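Hpy188I (Helicobacter pylori, PDB 3OQG) is a GIY-YIG family restriction endonuclease that binds its pseudopalindromic DNA substrate as a dimer and cleaves it. Local coordinates at residues K33-K38 and G79-I84. Numbering follows the deposited sequence. Where two conformers were deposited one is given.
Sequences KDFEYK and GKIFKI. With nucleotides of chain C.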
# COMPACT_ATOMS: atom_id res chain seq x y z
N LYS A 33 -19.16 17.96 11.79
CA LYS A 33 -20.24 17.87 12.80
C LYS A 33 -21.36 16.89 12.43
O LYS A 33 -22.06 16.36 13.32
CB LYS A 33 -20.83 19.25 13.11
CG LYS A 33 -21.46 20.00 11.94
CD LYS A 33 -22.39 21.13 12.39
CE LYS A 33 -21.82 21.96 13.55
NZ LYS A 33 -22.83 22.95 14.12
N ASP A 34 -21.51 16.64 11.14
CA ASP A 34 -22.47 15.68 10.61
C ASP A 34 -21.90 14.29 10.35
O ASP A 34 -22.57 13.46 9.73
CB ASP A 34 -23.07 16.22 9.31
CG ASP A 34 -23.76 17.55 9.51
OD1 ASP A 34 -24.36 17.76 10.58
OD2 ASP A 34 -23.68 18.39 8.59
N PHE A 35 -20.68 14.04 10.81
CA PHE A 35 -20.04 12.72 10.71
C PHE A 35 -20.66 11.78 11.73
O PHE A 35 -20.71 12.07 12.91
CB PHE A 35 -18.53 12.88 10.97
CG PHE A 35 -17.72 11.62 10.78
CD1 PHE A 35 -17.95 10.74 9.73
CD2 PHE A 35 -16.66 11.36 11.64
CE1 PHE A 35 -17.17 9.60 9.58
CE2 PHE A 35 -15.87 10.23 11.49
CZ PHE A 35 -16.12 9.36 10.46
N GLU A 36 -21.09 10.62 11.24
CA GLU A 36 -21.95 9.69 11.99
C GLU A 36 -21.17 8.93 13.06
O GLU A 36 -21.71 8.58 14.12
CB GLU A 36 -22.62 8.71 11.01
CG GLU A 36 -21.82 8.46 9.71
CD GLU A 36 -21.69 9.71 8.81
OE1 GLU A 36 -22.24 10.77 9.18
OE2 GLU A 36 -21.04 9.65 7.76
N TYR A 37 -19.89 8.71 12.78
CA TYR A 37 -18.98 8.02 13.71
C TYR A 37 -18.21 8.95 14.64
O TYR A 37 -17.35 8.50 15.37
CB TYR A 37 -17.99 7.18 12.92
CG TYR A 37 -18.62 5.99 12.25
CD1 TYR A 37 -19.11 6.08 10.95
CD2 TYR A 37 -18.71 4.76 12.90
CE1 TYR A 37 -19.68 4.98 10.32
CE2 TYR A 37 -19.28 3.66 12.28
CZ TYR A 37 -19.76 3.78 10.99
OH TYR A 37 -20.32 2.68 10.36
N LYS A 38 -18.55 10.24 14.66
CA LYS A 38 -17.76 11.21 15.40
C LYS A 38 -17.56 10.90 16.89
O LYS A 38 -16.53 11.25 17.45
CB LYS A 38 -18.30 12.64 15.19
CG LYS A 38 -19.62 12.98 15.84
CD LYS A 38 -19.97 14.44 15.53
CE LYS A 38 -21.05 14.98 16.44
NZ LYS A 38 -21.61 16.28 15.95
N GLY A 79 -13.84 22.91 9.22
CA GLY A 79 -15.05 22.13 9.47
C GLY A 79 -15.47 21.10 8.44
O GLY A 79 -16.39 20.32 8.71
N LYS A 80 -14.83 21.09 7.27
CA LYS A 80 -15.21 20.21 6.16
C LYS A 80 -14.34 18.94 6.14
O LYS A 80 -13.14 19.03 6.34
CB LYS A 80 -15.07 20.94 4.81
CG LYS A 80 -16.07 22.07 4.58
CD LYS A 80 -17.49 21.56 4.55
CE LYS A 80 -18.46 22.59 4.01
NZ LYS A 80 -19.88 22.10 4.08
N ILE A 81 -14.96 17.79 5.90
CA ILE A 81 -14.21 16.54 5.76
C ILE A 81 -13.54 16.50 4.40
O ILE A 81 -14.20 16.43 3.36
CB ILE A 81 -15.12 15.31 5.96
CG1 ILE A 81 -15.62 15.30 7.40
CG2 ILE A 81 -14.36 14.00 5.63
CD1 ILE A 81 -16.64 14.21 7.70
N PHE A 82 -12.21 16.54 4.41
CA PHE A 82 -11.42 16.50 3.19
C PHE A 82 -11.12 15.05 2.80
O PHE A 82 -11.18 14.71 1.64
CB PHE A 82 -10.11 17.27 3.39
CG PHE A 82 -9.08 17.02 2.34
CD1 PHE A 82 -9.16 17.66 1.11
CD2 PHE A 82 -8.06 16.11 2.56
CE1 PHE A 82 -8.20 17.39 0.10
CE2 PHE A 82 -7.08 15.87 1.57
CZ PHE A 82 -7.15 16.52 0.35
N LYS A 83 -10.77 14.23 3.78
CA LYS A 83 -10.55 12.82 3.54
C LYS A 83 -10.68 11.95 4.78
O LYS A 83 -10.60 12.43 5.90
CB LYS A 83 -9.22 12.58 2.80
CG LYS A 83 -8.00 12.34 3.61
CD LYS A 83 -6.86 11.74 2.73
CE LYS A 83 -6.89 10.22 2.52
NZ LYS A 83 -5.68 9.71 1.76
N ILE A 84 -10.90 10.66 4.52
CA ILE A 84 -10.88 9.61 5.52
C ILE A 84 -9.84 8.62 5.02
O ILE A 84 -9.85 8.27 3.84
CB ILE A 84 -12.23 8.91 5.69
CG1 ILE A 84 -13.31 9.92 6.10
CG2 ILE A 84 -12.12 7.75 6.70
CD1 ILE A 84 -14.74 9.43 5.90
P DG C 6 -4.77 6.07 2.38
OP1 DG C 6 -5.78 6.03 3.46
OP2 DG C 6 -4.30 7.37 1.84
O5' DG C 6 -3.52 5.21 2.84
C5' DG C 6 -3.60 3.78 2.83
C4' DG C 6 -2.23 3.16 2.85
O4' DG C 6 -1.50 3.48 1.64
C3' DG C 6 -1.34 3.61 4.01
O3' DG C 6 -0.79 2.46 4.64
C2' DG C 6 -0.25 4.43 3.34
C1' DG C 6 -0.16 3.71 2.02
N9 DG C 6 0.53 4.44 0.95
C8 DG C 6 0.18 5.65 0.39
N7 DG C 6 1.04 6.07 -0.49
C5 DG C 6 2.01 5.07 -0.53
C6 DG C 6 3.21 4.97 -1.29
O6 DG C 6 3.68 5.78 -2.11
N1 DG C 6 3.89 3.78 -1.02
C2 DG C 6 3.48 2.83 -0.12
N2 DG C 6 4.27 1.76 0.03
N3 DG C 6 2.37 2.91 0.59
C4 DG C 6 1.69 4.05 0.34
O HOH W 1 -18.08 20.83 11.11
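Phe35 reaches from the loop ahead of strand 42-50 toward two isoleucines of strand 80-87, and meets both through their terminal methyls. The backbone points Phe35 CB at Ile81 CD1, 4.0 Å away, and CG, anti to the backbone N (chi1 -175°), carries the ring onward toward Ile84; the side chains of Phe35 and Ile81 cross at about a right angle. Farther out, Phe35 CE1 approaches CD1 of Ile84 more loosely, at 4.4 Å. Both methyls come in obliquely to the ring. Over the centre of one ring face sits the backbone N of Tyr37, 4.0 Å above the plane, brought there by the type I turn from Phe35 to Lys38. That turn has only a weak backbone bond, but the extended Lys38 side chain reaches back along the loop, and NZ donates a hydrogen bond of 2.7 Å to Lys33 O, on a lone pair in the carbonyl plane. At the polar end of the interface a water bridges the segments, accepting from Lys33 N and donating to Gly79 O. Gly79 and Ile81 also form backbone bonds with Tyr32 and Ile30, and Ile162 of the second subunit packs on Phe35, placing the contact beside the dimer interface. Along the strand, a classic beta bulge sets Phe82 and Lys83 both opposite Phe75. Bent at chi3 (-84°), the Lys83 chain lets NZ donate a 2.7 Å hydrogen bond to OP2 of DG6 of chain C. In this enzyme the loop thus packs on the antiparallel hairpin of strands 71-77 and 80-87, consistent with the pair carrying the GIY and YIG elements of the family, Ile84 probably belonging to the second, shortly before the calcium-binding His86.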